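Local coordinates for protein alanine racemase (Acinetobacter baumannii, PDB 4QHR) that belongs to the alanine racemase family and, in this model, carries a pyridoxal phosphate-type modified lysine in a TIM-barrel N-terminal domain, at residues 11-16 / 46-51; 15-20 / 27-32; 21-26 / 195-200; 155-160 / 207-212. One frame throughout, in Å; residues are numbered along the deposited sequence.

All four contacts belong to the N-terminal barrel domain. Interactions 1, 2 and 3 follow helix 10-23 from its early turns to its C-terminal end: interactions 1 and 2 have centres 9 Å apart, as do interactions 2 and 3, while those of 1 and 3 lie 17 Å apart. Interaction 4 joins the ends of strands 154-157 and 207-208, its centre 12 Å from that of interaction 2, and the two are tied through neighbouring strands, where V30 N lies 2.8 Å from V208 O. I197 of interaction 3 packs on V208 and P210 of interaction 4. The modified residue LLP at position 34 meets interaction 4 directly, through hydrogen bonds to R209, G211 and I212.

Interaction 1: 11-16 / 46-51; sequences QALQYN and LAALNA
L13 and A48 meet where helix 10-23 passes the loop after helix 42-45. The methyl of A48 points at the helix and lies against both the root and one branch of the leucine: A48 CB is 3.7 Å from L13 CB and equally far from L13 CD1. The CD1 contact depends on the first torsion of L13, which holds CG beside the backbone N (chi1 -75°); the CB contact comes from the backbone position alone. L49 comes from further along the loop. Its CB does not point straight at the helix, but its CD2 branch bends in to lie 3.8 Å from L13 O and 4.2 Å from L13 CB, so L13 is touched by two consecutive loop residues. Q14 passes alongside the loop backbone with its aliphatic part: Q14 CG is 3.3 Å from A48 O, a carbon-to-oxygen approach and not a hydrogen bond. The nearest pair of CA atoms, Q14 CA and A48 CA, is 5.5 Å apart, consistent with the small alanine side chain at this point. A type I turn from A47 to N50, with N50 N bonded to A47 O at 3.1 Å, shapes the loop. Around the contact, L49 also packs on L17 and F55, and L13 on V233. Apolar packing of this kind joins the first helix of the domain to the loop leading into strand 54-57 of the TIM-barrel fold.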
loop_
_atom_site.group_PDB
_atom_site.type_symbol
_atom_site.label_atom_id
_atom_site.label_comp_id
_atom_site.label_asym_id
_atom_site.label_seq_id
_atom_site.Cartn_x
_atom_site.Cartn_y
_atom_site.Cartn_z
ATOM N N GLN A 11 5.391 22.414 -8.583
ATOM C CA GLN A 11 6.270 23.529 -8.164
ATOM C C GLN A 11 7.111 23.161 -6.927
ATOM O O GLN A 11 8.243 23.593 -6.778
ATOM C CB GLN A 11 5.479 24.801 -7.898
ATOM C CG GLN A 11 4.712 25.313 -9.145
ATOM C CD GLN A 11 3.571 24.384 -9.621
ATOM O OE1 GLN A 11 2.914 23.671 -8.814
ATOM N NE2 GLN A 11 3.338 24.365 -10.943
ATOM N N ALA A 12 6.525 22.388 -6.025
ATOM C CA ALA A 12 7.264 21.936 -4.870
ATOM C C ALA A 12 8.378 21.017 -5.307
ATOM O O ALA A 12 9.472 21.108 -4.781
ATOM C CB ALA A 12 6.312 21.248 -3.898
ATOM N N LEU A 13 8.108 20.084 -6.228
ATOM C CA LEU A 13 9.181 19.240 -6.766
ATOM C C LEU A 13 10.329 20.073 -7.335
ATOM O O LEU A 13 11.488 19.758 -7.085
ATOM C CB LEU A 13 8.706 18.318 -7.889
ATOM C CG LEU A 13 7.882 17.127 -7.475
ATOM C CD1 LEU A 13 7.073 16.604 -8.654
ATOM C CD2 LEU A 13 8.799 16.031 -6.955
ATOM N N GLN A 14 9.998 21.116 -8.104
ATOM C CA GLN A 14 11.043 21.980 -8.690
ATOM C C GLN A 14 11.815 22.667 -7.604
ATOM O O GLN A 14 13.012 22.835 -7.671
ATOM C CB GLN A 14 10.477 23.059 -9.622
ATOM C CG GLN A 14 9.771 22.494 -10.816
ATOM C CD GLN A 14 9.146 23.557 -11.706
ATOM O OE1 GLN A 14 8.486 24.484 -11.247
ATOM N NE2 GLN A 14 9.336 23.400 -12.998
ATOM N N TYR A 15 11.110 23.106 -6.598
ATOM C CA TYR A 15 11.748 23.818 -5.496
ATOM C C TYR A 15 12.768 22.932 -4.729
ATOM O O TYR A 15 13.856 23.373 -4.357
ATOM C CB TYR A 15 10.650 24.314 -4.542
ATOM C CG TYR A 15 11.142 25.121 -3.410
ATOM C CD1 TYR A 15 11.577 24.513 -2.224
ATOM C CD2 TYR A 15 11.188 26.507 -3.500
ATOM C CE1 TYR A 15 12.036 25.285 -1.169
ATOM C CE2 TYR A 15 11.629 27.267 -2.444
ATOM C CZ TYR A 15 12.052 26.658 -1.290
ATOM O OH TYR A 15 12.490 27.422 -0.243
ATOM N N ASN A 16 12.369 21.698 -4.456
ATOM C CA ASN A 16 13.215 20.781 -3.692
ATOM C C ASN A 16 14.398 20.357 -4.526
ATOM O O ASN A 16 15.488 20.181 -4.009
ATOM C CB ASN A 16 12.365 19.573 -3.315
ATOM C CG ASN A 16 11.206 19.930 -2.415
ATOM O OD1 ASN A 16 11.260 20.935 -1.673
ATOM N ND2 ASN A 16 10.173 19.105 -2.431
ATOM N N LEU A 46 8.454 13.658 -13.596
ATOM C CA LEU A 46 9.643 13.758 -14.457
ATOM C C LEU A 46 9.753 15.173 -15.047
ATOM O O LEU A 46 10.846 15.753 -15.044
ATOM C CB LEU A 46 9.629 12.723 -15.564
ATOM C CG LEU A 46 9.666 11.250 -15.166
ATOM C CD1 LEU A 46 9.575 10.335 -16.388
ATOM C CD2 LEU A 46 10.924 10.937 -14.373
ATOM N N ALA A 47 8.640 15.732 -15.541
ATOM C CA ALA A 47 8.680 17.093 -16.131
ATOM C C ALA A 47 9.135 18.078 -15.088
ATOM O O ALA A 47 10.016 18.880 -15.340
ATOM C CB ALA A 47 7.323 17.494 -16.702
ATOM N N ALA A 48 8.558 17.999 -13.886
ATOM C CA ALA A 48 8.973 18.910 -12.792
ATOM C C ALA A 48 10.440 18.752 -12.419
ATOM O O ALA A 48 11.054 19.691 -11.890
ATOM C CB ALA A 48 8.138 18.695 -11.560
ATOM N N LEU A 49 10.970 17.565 -12.629
ATOM C CA LEU A 49 12.374 17.261 -12.294
ATOM C C LEU A 49 13.304 17.252 -13.565
ATOM O O LEU A 49 14.424 16.753 -13.519
ATOM C CB LEU A 49 12.453 15.912 -11.565
ATOM C CG LEU A 49 11.697 15.804 -10.235
ATOM C CD1 LEU A 49 11.672 14.354 -9.764
ATOM C CD2 LEU A 49 12.369 16.694 -9.194
ATOM N N ASN A 50 12.843 17.838 -14.661
ATOM C CA ASN A 50 13.598 17.786 -15.910
ATOM C C ASN A 50 14.970 18.435 -15.904
ATOM O O ASN A 50 15.799 18.118 -16.755
ATOM C CB ASN A 50 12.761 18.268 -17.102
ATOM C CG ASN A 50 12.484 19.723 -17.080
ATOM O OD1 ASN A 50 13.221 20.512 -16.512
ATOM N ND2 ASN A 50 11.390 20.109 -17.696
ATOM N N ALA A 51 15.225 19.324 -14.968
ATOM C CA ALA A 51 16.563 19.885 -14.816
ATOM C C ALA A 51 17.577 18.910 -14.227
ATOM O O ALA A 51 18.734 19.247 -14.145
ATOM C CB ALA A 51 16.524 21.100 -13.961
#

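Interaction 2: 15-20 / 27-32; sequences YNLNRV and SKIVSM
I29 meets both L17 and V20, and these three residues bury the most surface between helix 10-23 and strand 28-32. I29 points from the strand toward the helix, turning CG2 to L17 and its CG1-CD1 branch chiefly to V20. Its CG2, anti to the backbone N, faces leucine: I29 CG2 lies 3.9 Å from L17 CD1. The other branch, with CG1 beside the backbone N (chi1 -57°), extends to V20, where I29 CD1 is 3.8 Å from V20 CG1; I29 CD1 also comes within 4.1 Å of L17 CD1. V20 also touches nearer the root of that branch, V20 CG1 being 3.9 Å from I29 CG1. The isoleucine meets both helix side chains at a slant, so neither pair lies flush along its length.

L17 does not aim its CB directly at the strand, yet its CD1 methyl reaches it and bridges two strand residues. Besides I29, it meets the serine oxygen, with L17 CD1 3.7 Å from S31 OG. This is a packing contact; the polar demand of S31 OG is met by a hydrogen bond to S52 OG. I29 and S31, alternate residues of the strand, therefore face the same helix.

The local axes approach to 10.3 Å, and the N-to-C directions differ by 139°, so the helix runs roughly against the strand. V20 also packs on I197 of helix 194-199 and on V208 of strand 207-208, while backbone bonds from I29 and S31 to A54 tie the strand to its neighbour. This is helix-on-sheet packing at the outer surface of the parallel barrel strands, as expected of a TIM-barrel fold.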
loop_
_atom_site.group_PDB
_atom_site.type_symbol
_atom_site.label_atom_id
_atom_site.label_comp_id
_atom_site.label_asym_id
_atom_site.label_seq_id
_atom_site.Cartn_x
_atom_site.Cartn_y
_atom_site.Cartn_z
ATOM N N TYR A 15 11.110 23.106 -6.598
ATOM C CA TYR A 15 11.748 23.818 -5.496
ATOM C C TYR A 15 12.768 22.932 -4.729
ATOM O O TYR A 15 13.856 23.373 -4.357
ATOM C CB TYR A 15 10.650 24.314 -4.542
ATOM C CG TYR A 15 11.142 25.121 -3.410
ATOM C CD1 TYR A 15 11.577 24.513 -2.224
ATOM C CD2 TYR A 15 11.188 26.507 -3.500
ATOM C CE1 TYR A 15 12.036 25.285 -1.169
ATOM C CE2 TYR A 15 11.629 27.267 -2.444
ATOM C CZ TYR A 15 12.052 26.658 -1.290
ATOM O OH TYR A 15 12.490 27.422 -0.243
ATOM N N ASN A 16 12.369 21.698 -4.456
ATOM C CA ASN A 16 13.215 20.781 -3.692
ATOM C C ASN A 16 14.398 20.357 -4.526
ATOM O O ASN A 16 15.488 20.181 -4.009
ATOM C CB ASN A 16 12.365 19.573 -3.315
ATOM C CG ASN A 16 11.206 19.930 -2.415
ATOM O OD1 ASN A 16 11.260 20.935 -1.673
ATOM N ND2 ASN A 16 10.173 19.105 -2.431
ATOM N N LEU A 17 14.198 20.195 -5.837
ATOM C CA LEU A 17 15.337 19.903 -6.726
ATOM C C LEU A 17 16.338 21.075 -6.684
ATOM O O LEU A 17 17.570 20.861 -6.650
ATOM C CB LEU A 17 14.873 19.636 -8.145
ATOM C CG LEU A 17 15.976 19.334 -9.163
ATOM C CD1 LEU A 17 16.922 18.232 -8.736
ATOM C CD2 LEU A 17 15.383 19.009 -10.508
ATOM N N ASN A 18 15.799 22.293 -6.632
ATOM C CA ASN A 18 16.608 23.467 -6.539
ATOM C C ASN A 18 17.335 23.531 -5.217
ATOM O O ASN A 18 18.462 24.043 -5.176
ATOM C CB ASN A 18 15.809 24.752 -6.800
ATOM C CG ASN A 18 16.722 25.961 -6.915
ATOM O OD1 ASN A 18 17.510 26.055 -7.866
ATOM N ND2 ASN A 18 16.671 26.830 -5.957
ATOM N N ARG A 19 16.727 23.023 -4.142
ATOM C CA ARG A 19 17.426 22.876 -2.894
ATOM C C ARG A 19 18.659 21.981 -3.012
ATOM O O ARG A 19 19.734 22.299 -2.461
ATOM C CB ARG A 19 16.517 22.398 -1.765
ATOM C CG ARG A 19 15.401 23.376 -1.382
ATOM C CD ARG A 19 15.872 24.511 -0.459
ATOM N NE ARG A 19 16.322 23.930 0.809
ATOM C CZ ARG A 19 17.551 23.990 1.314
ATOM N NH1 ARG A 19 18.552 24.667 0.704
ATOM N NH2 ARG A 19 17.797 23.412 2.493
ATOM N N VAL A 20 18.540 20.881 -3.742
ATOM C CA VAL A 20 19.714 20.045 -3.970
ATOM C C VAL A 20 20.845 20.833 -4.600
ATOM O O VAL A 20 22.004 20.725 -4.169
ATOM C CB VAL A 20 19.413 18.798 -4.871
ATOM C CG1 VAL A 20 20.670 17.944 -4.990
ATOM C CG2 VAL A 20 18.245 18.005 -4.281
ATOM N N SER A 27 27.917 19.564 -8.282
ATOM C CA SER A 27 27.701 18.130 -8.591
ATOM C C SER A 27 26.542 17.993 -9.558
ATOM O O SER A 27 25.576 18.780 -9.495
ATOM C CB SER A 27 27.300 17.410 -7.351
ATOM O OG SER A 27 28.377 17.289 -6.455
ATOM N N LYS A 28 26.622 16.990 -10.400
ATOM C CA LYS A 28 25.492 16.603 -11.232
ATOM C C LYS A 28 24.479 15.902 -10.348
ATOM O O LYS A 28 24.860 15.341 -9.333
ATOM C CB LYS A 28 25.962 15.694 -12.354
ATOM C CG LYS A 28 26.684 16.476 -13.440
ATOM C CD LYS A 28 27.454 15.559 -14.365
ATOM C CE LYS A 28 28.011 16.330 -15.486
ATOM N NZ LYS A 28 28.756 15.404 -16.367
ATOM N N ILE A 29 23.197 16.018 -10.683
ATOM C CA ILE A 29 22.170 15.403 -9.850
ATOM C C ILE A 29 21.516 14.205 -10.541
ATOM O O ILE A 29 20.959 14.345 -11.642
ATOM C CB ILE A 29 21.130 16.454 -9.446
ATOM C CG1 ILE A 29 21.822 17.618 -8.716
ATOM C CG2 ILE A 29 19.983 15.846 -8.650
ATOM C CD1 ILE A 29 20.929 18.816 -8.631
ATOM N N VAL A 30 21.578 13.064 -9.858
ATOM C CA VAL A 30 20.832 11.860 -10.195
ATOM C C VAL A 30 19.546 11.868 -9.344
ATOM O O VAL A 30 19.558 11.498 -8.195
ATOM C CB VAL A 30 21.631 10.591 -9.950
ATOM C CG1 VAL A 30 20.897 9.386 -10.534
ATOM C CG2 VAL A 30 22.976 10.667 -10.591
ATOM N N SER A 31 18.417 12.311 -9.923
ATOM C CA SER A 31 17.165 12.332 -9.169
ATOM C C SER A 31 16.602 10.872 -9.072
ATOM O O SER A 31 16.357 10.211 -10.082
ATOM C CB SER A 31 16.159 13.316 -9.777
ATOM O OG SER A 31 16.483 14.676 -9.460
ATOM N N MET A 32 16.439 10.378 -7.851
ATOM C CA MET A 32 15.969 8.990 -7.642
ATOM C C MET A 32 14.422 8.974 -7.741
ATOM O O MET A 32 13.716 9.597 -6.942
ATOM C CB MET A 32 16.454 8.429 -6.320
ATOM C CG MET A 32 17.954 8.438 -6.160
ATOM S SD MET A 32 18.944 7.678 -7.438
ATOM C CE MET A 32 18.365 6.018 -7.155
#

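Interaction 3: 21-26 / 195-200; sequences KQLAAN and AAIFKW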
loop_
_atom_site.group_PDB
_atom_site.type_symbol
_atom_site.label_atom_id
_atom_site.label_comp_id
_atom_site.label_asym_id
_atom_site.label_seq_id
_atom_site.Cartn_x
_atom_site.Cartn_y
_atom_site.Cartn_z
ATOM N N LYS A 21 20.502 21.567 -5.646
ATOM C CA LYS A 21 21.439 22.441 -6.334
ATOM C C LYS A 21 22.118 23.476 -5.436
ATOM O O LYS A 21 23.305 23.781 -5.608
ATOM C CB LYS A 21 20.758 23.170 -7.491
ATOM C CG LYS A 21 21.743 23.995 -8.266
ATOM C CD LYS A 21 21.155 24.631 -9.511
ATOM C CE LYS A 21 22.213 25.553 -10.104
ATOM N NZ LYS A 21 21.829 25.850 -11.501
ATOM N N GLN A 22 21.366 24.031 -4.505
ATOM C CA GLN A 22 21.910 24.947 -3.541
ATOM C C GLN A 22 22.831 24.226 -2.573
ATOM O O GLN A 22 23.858 24.766 -2.171
ATOM C CB GLN A 22 20.783 25.659 -2.750
ATOM C CG GLN A 22 19.919 26.584 -3.578
ATOM C CD GLN A 22 18.711 27.121 -2.781
ATOM O OE1 GLN A 22 18.356 26.612 -1.725
ATOM N NE2 GLN A 22 18.065 28.158 -3.315
ATOM N N LEU A 23 22.500 23.005 -2.186
ATOM C CA LEU A 23 23.320 22.287 -1.232
ATOM C C LEU A 23 24.507 21.591 -1.848
ATOM O O LEU A 23 25.475 21.329 -1.148
ATOM C CB LEU A 23 22.485 21.219 -0.468
ATOM C CG LEU A 23 21.420 21.863 0.447
ATOM C CD1 LEU A 23 20.263 20.926 0.789
ATOM C CD2 LEU A 23 22.077 22.336 1.751
ATOM N N ALA A 24 24.448 21.266 -3.137
ATOM C CA ALA A 24 25.507 20.498 -3.823
ATOM C C ALA A 24 25.835 21.195 -5.131
ATOM O O ALA A 24 25.609 20.677 -6.267
ATOM C CB ALA A 24 25.075 19.054 -4.083
ATOM N N ALA A 25 26.410 22.392 -4.984
ATOM C CA ALA A 25 26.475 23.308 -6.117
ATOM C C ALA A 25 27.313 22.861 -7.296
ATOM O O ALA A 25 27.076 23.306 -8.446
ATOM C CB ALA A 25 26.941 24.679 -5.626
ATOM N N ASN A 26 28.327 22.032 -7.046
ATOM C CA ASN A 26 29.215 21.639 -8.092
ATOM C C ASN A 26 29.085 20.160 -8.478
ATOM O O ASN A 26 30.016 19.593 -8.970
ATOM C CB ASN A 26 30.626 22.008 -7.678
ATOM C CG ASN A 26 30.818 23.525 -7.546
ATOM O OD1 ASN A 26 31.481 23.968 -6.635
ATOM N ND2 ASN A 26 30.222 24.310 -8.398
ATOM N N ALA A 195 20.223 12.507 2.941
ATOM C CA ALA A 195 20.795 12.806 4.270
ATOM C C ALA A 195 22.231 13.354 4.160
ATOM O O ALA A 195 22.613 14.367 4.829
ATOM C CB ALA A 195 20.735 11.557 5.140
ATOM N N ALA A 196 23.032 12.673 3.344
ATOM C CA ALA A 196 24.415 13.081 3.101
ATOM C C ALA A 196 24.519 14.425 2.370
ATOM O O ALA A 196 25.465 15.187 2.623
ATOM C CB ALA A 196 25.160 12.027 2.331
ATOM N N ILE A 197 23.568 14.731 1.454
ATOM C CA ILE A 197 23.523 16.075 0.846
ATOM C C ILE A 197 23.428 17.161 1.943
ATOM O O ILE A 197 24.099 18.216 1.857
ATOM C CB ILE A 197 22.408 16.176 -0.243
ATOM C CG1 ILE A 197 22.776 15.293 -1.443
ATOM C CG2 ILE A 197 22.214 17.622 -0.705
ATOM C CD1 ILE A 197 21.662 15.010 -2.410
ATOM N N PHE A 198 22.615 16.930 2.979
ATOM C CA PHE A 198 22.485 17.904 4.056
ATOM C C PHE A 198 23.718 17.905 4.969
ATOM O O PHE A 198 24.190 18.977 5.382
ATOM C CB PHE A 198 21.216 17.652 4.898
ATOM C CG PHE A 198 19.968 18.170 4.279
ATOM C CD1 PHE A 198 19.659 19.498 4.358
ATOM C CD2 PHE A 198 19.099 17.340 3.633
ATOM C CE1 PHE A 198 18.495 20.007 3.781
ATOM C CE2 PHE A 198 17.940 17.812 3.086
ATOM C CZ PHE A 198 17.645 19.158 3.142
ATOM N N LYS A 199 24.255 16.727 5.236
ATOM C CA LYS A 199 25.326 16.625 6.222
ATOM C C LYS A 199 26.757 16.739 5.743
ATOM O O LYS A 199 27.555 17.273 6.458
ATOM C CB LYS A 199 25.189 15.371 6.976
ATOM C CG LYS A 199 23.992 15.457 7.911
ATOM C CD LYS A 199 23.602 14.092 8.445
ATOM C CE LYS A 199 24.649 13.533 9.377
ATOM N NZ LYS A 199 24.111 12.386 10.154
ATOM N N TRP A 200 27.075 16.247 4.555
ATOM C CA TRP A 200 28.460 16.079 4.143
ATOM C C TRP A 200 28.713 16.590 2.735
ATOM O O TRP A 200 29.028 15.782 1.856
ATOM C CB TRP A 200 28.879 14.604 4.229
ATOM C CG TRP A 200 28.661 14.006 5.531
ATOM C CD1 TRP A 200 28.962 14.563 6.745
ATOM C CD2 TRP A 200 28.052 12.726 5.823
ATOM N NE1 TRP A 200 28.588 13.712 7.748
ATOM C CE2 TRP A 200 28.039 12.580 7.214
ATOM C CE3 TRP A 200 27.518 11.699 5.038
ATOM C CZ2 TRP A 200 27.521 11.452 7.843
ATOM C CZ3 TRP A 200 27.008 10.588 5.652
ATOM C CH2 TRP A 200 27.016 10.466 7.053
#
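L23 reaches both I197 and F198 from the last turn of helix 10-23, using its root for one and a branch tip for the other. L23 CB points at the other helix and lies 3.6 Å from I197 CG2; the first torsion (chi1 -67°, CG beside the backbone N) sends the branch on toward F198. The I197 methyl is the branch held anti to its own backbone N, and it also approaches L23 CD1 at 4.1 Å.

F198 starts with CB directed away from the helix end, but CG stands beside the backbone N (chi1 -80°), which carries the ring back to L23. Methyl CD1 of L23 sits over one ring face, 4.0 Å from the F198 centroid and 26° off the normal, a CH-pi contact displaced toward the rim. The nearest ring carbon, F198 CE1, is 3.6 Å from L23 CD1. The same ring packs on R19, while I197 turns inward to V20 and V208.

No hydrogen bond crosses between 21-26 and 195-200. Their cohesion therefore appears to rest on dispersion, exclusion of water and the weak CH-pi term, which depends on shape and tolerates small shifts more readily than a directional polar bond would.

Interaction 4: 155-160 / 207-212; sequences VLAMHF and YVRPGI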
loop_
_atom_site.group_PDB
_atom_site.type_symbol
_atom_site.label_atom_id
_atom_site.label_comp_id
_atom_site.label_asym_id
_atom_site.label_seq_id
_atom_site.Cartn_x
_atom_site.Cartn_y
_atom_site.Cartn_z
ATOM N N VAL A 155 32.302 5.092 -12.463
ATOM C CA VAL A 155 31.908 5.945 -11.343
ATOM C C VAL A 155 31.960 5.090 -10.099
ATOM O O VAL A 155 31.257 4.104 -10.044
ATOM C CB VAL A 155 30.480 6.500 -11.490
ATOM C CG1 VAL A 155 30.118 7.345 -10.287
ATOM C CG2 VAL A 155 30.332 7.266 -12.774
ATOM N N LEU A 156 32.770 5.438 -9.132
ATOM C CA LEU A 156 32.792 4.767 -7.840
ATOM C C LEU A 156 31.550 5.178 -7.090
ATOM O O LEU A 156 31.354 6.385 -6.804
ATOM C CB LEU A 156 34.022 5.162 -7.041
ATOM C CG LEU A 156 34.163 4.580 -5.628
ATOM C CD1 LEU A 156 34.197 3.057 -5.682
ATOM C CD2 LEU A 156 35.454 5.116 -5.011
ATOM N N ALA A 157 30.733 4.193 -6.734
ATOM C CA ALA A 157 29.451 4.446 -6.071
ATOM C C ALA A 157 29.364 3.728 -4.725
ATOM O O ALA A 157 29.664 2.553 -4.610
ATOM C CB ALA A 157 28.285 4.020 -6.953
ATOM N N MET A 158 28.958 4.469 -3.724
ATOM C CA MET A 158 28.565 3.884 -2.450
ATOM C C MET A 158 27.240 4.477 -1.947
ATOM O O MET A 158 26.835 5.570 -2.355
ATOM C CB MET A 158 29.634 4.168 -1.453
ATOM C CG MET A 158 29.566 3.303 -0.210
ATOM S SD MET A 158 30.705 3.984 0.982
ATOM C CE MET A 158 30.078 5.655 1.304
ATOM N N HIS A 159 26.576 3.727 -1.055
ATOM C CA HIS A 159 25.401 4.194 -0.363
ATOM C C HIS A 159 25.681 4.056 1.145
ATOM O O HIS A 159 26.200 3.048 1.607
ATOM C CB HIS A 159 24.181 3.400 -0.812
ATOM C CG HIS A 159 22.864 4.062 -0.499
ATOM N ND1 HIS A 159 22.572 5.373 -0.848
ATOM C CD2 HIS A 159 21.754 3.585 0.117
ATOM C CE1 HIS A 159 21.344 5.670 -0.450
ATOM N NE2 HIS A 159 20.826 4.603 0.136
ATOM N N PHE A 160 25.334 5.095 1.887
ATOM C CA PHE A 160 25.475 5.106 3.346
ATOM C C PHE A 160 24.390 4.304 3.985
ATOM O O PHE A 160 23.233 4.379 3.561
ATOM C CB PHE A 160 25.423 6.527 3.858
ATOM C CG PHE A 160 26.739 7.215 3.758
ATOM C CD1 PHE A 160 27.779 6.817 4.573
ATOM C CD2 PHE A 160 26.965 8.205 2.813
ATOM C CE1 PHE A 160 29.027 7.411 4.477
ATOM C CE2 PHE A 160 28.216 8.807 2.717
ATOM C CZ PHE A 160 29.239 8.410 3.556
ATOM N N TYR A 207 28.616 13.303 -8.637
ATOM C CA TYR A 207 27.185 13.033 -8.684
ATOM C C TYR A 207 26.620 12.826 -7.278
ATOM O O TYR A 207 27.103 12.013 -6.537
ATOM C CB TYR A 207 26.908 11.752 -9.469
ATOM C CG TYR A 207 27.224 11.817 -10.936
ATOM C CD1 TYR A 207 28.504 11.494 -11.400
ATOM C CD2 TYR A 207 26.273 12.189 -11.849
ATOM C CE1 TYR A 207 28.817 11.559 -12.755
ATOM C CE2 TYR A 207 26.574 12.243 -13.207
ATOM C CZ TYR A 207 27.852 11.942 -13.638
ATOM O OH TYR A 207 28.158 11.970 -14.970
ATOM N N VAL A 208 25.560 13.565 -6.953
ATOM C CA VAL A 208 24.743 13.304 -5.777
ATOM C C VAL A 208 23.432 12.623 -6.260
ATOM O O VAL A 208 22.996 12.797 -7.433
ATOM C CB VAL A 208 24.493 14.610 -4.985
ATOM C CG1 VAL A 208 25.821 15.159 -4.479
ATOM C CG2 VAL A 208 23.706 15.644 -5.770
ATOM N N ARG A 209 22.811 11.894 -5.351
ATOM C CA ARG A 209 21.638 11.078 -5.629
ATOM C C ARG A 209 20.511 11.349 -4.640
ATOM O O ARG A 209 20.193 10.499 -3.861
ATOM C CB ARG A 209 21.994 9.611 -5.591
ATOM C CG ARG A 209 23.216 9.262 -6.447
ATOM C CD ARG A 209 23.411 7.769 -6.619
ATOM N NE ARG A 209 23.465 7.012 -5.348
ATOM C CZ ARG A 209 24.552 6.714 -4.645
ATOM N NH1 ARG A 209 25.757 7.150 -5.017
ATOM N NH2 ARG A 209 24.425 6.004 -3.514
ATOM N N PRO A 210 19.918 12.535 -4.686
ATOM C CA PRO A 210 18.787 12.757 -3.843
ATOM C C PRO A 210 17.552 11.923 -4.195
ATOM O O PRO A 210 17.164 11.848 -5.363
ATOM C CB PRO A 210 18.414 14.192 -4.123
ATOM C CG PRO A 210 18.813 14.364 -5.576
ATOM C CD PRO A 210 20.113 13.634 -5.647
ATOM N N GLY A 211 16.928 11.365 -3.180
ATOM C CA GLY A 211 15.576 10.808 -3.314
ATOM C C GLY A 211 14.503 11.499 -2.484
ATOM O O GLY A 211 13.811 12.419 -2.963
ATOM N N ILE A 212 14.395 11.065 -1.227
ATOM C CA ILE A 212 13.310 11.524 -0.381
ATOM C C ILE A 212 13.161 13.044 -0.333
ATOM O O ILE A 212 12.038 13.554 -0.279
ATOM C CB ILE A 212 13.389 10.899 1.038
ATOM C CG1 ILE A 212 12.064 11.097 1.764
ATOM C CG2 ILE A 212 14.584 11.440 1.840
ATOM C CD1 ILE A 212 10.892 10.357 1.146
#
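R209 brings its guanidinium to M158 and H159 through a bent chain: CG lies beside the backbone N, the next torsion is extended, and chi3 of -54° turns the end over. H159 takes the other choice, with its ring anti to the backbone N, which places ND1 beside the arginine.

The principal bond runs from R209 NH2 to M158 O, at 2.7 Å with an N-H...O angle of 166°. The oxygen lies in the guanidinium plane, so the donor edge is used squarely; seen from the carbonyl, however, NH2 stands well above its plane. R209 NH1 adds a weak bond to M158 O at 3.3 Å, making the carbonyl oxygen a shared acceptor for both terminal nitrogens. A second weak bond joins R209 NH2 to H159 ND1, also 3.3 Å, with the imidazole and guanidinium planes 47° apart. A157 CB lies close by, 4.5 Å from R209 NH1.

Partners beyond the two segments fix the arginine further: NH1 bonds to S190 OG, and NE bonds to N1 of the modified residue LLP at position 34. M158 O and H159 are thus placed as a second shell and probably help to orient a group that contacts the pyridine nitrogen, while G211 N and I212 N bond to the phosphate oxygens of LLP. Segment 155-160 starts within strand 154-157, between strands 122-125 and 188-190, and runs past its end, packed against helix 168-184; segment 207-212 begins with strand 207-208, beside strand 28-32 and against helix 194-199, and runs on into the loop.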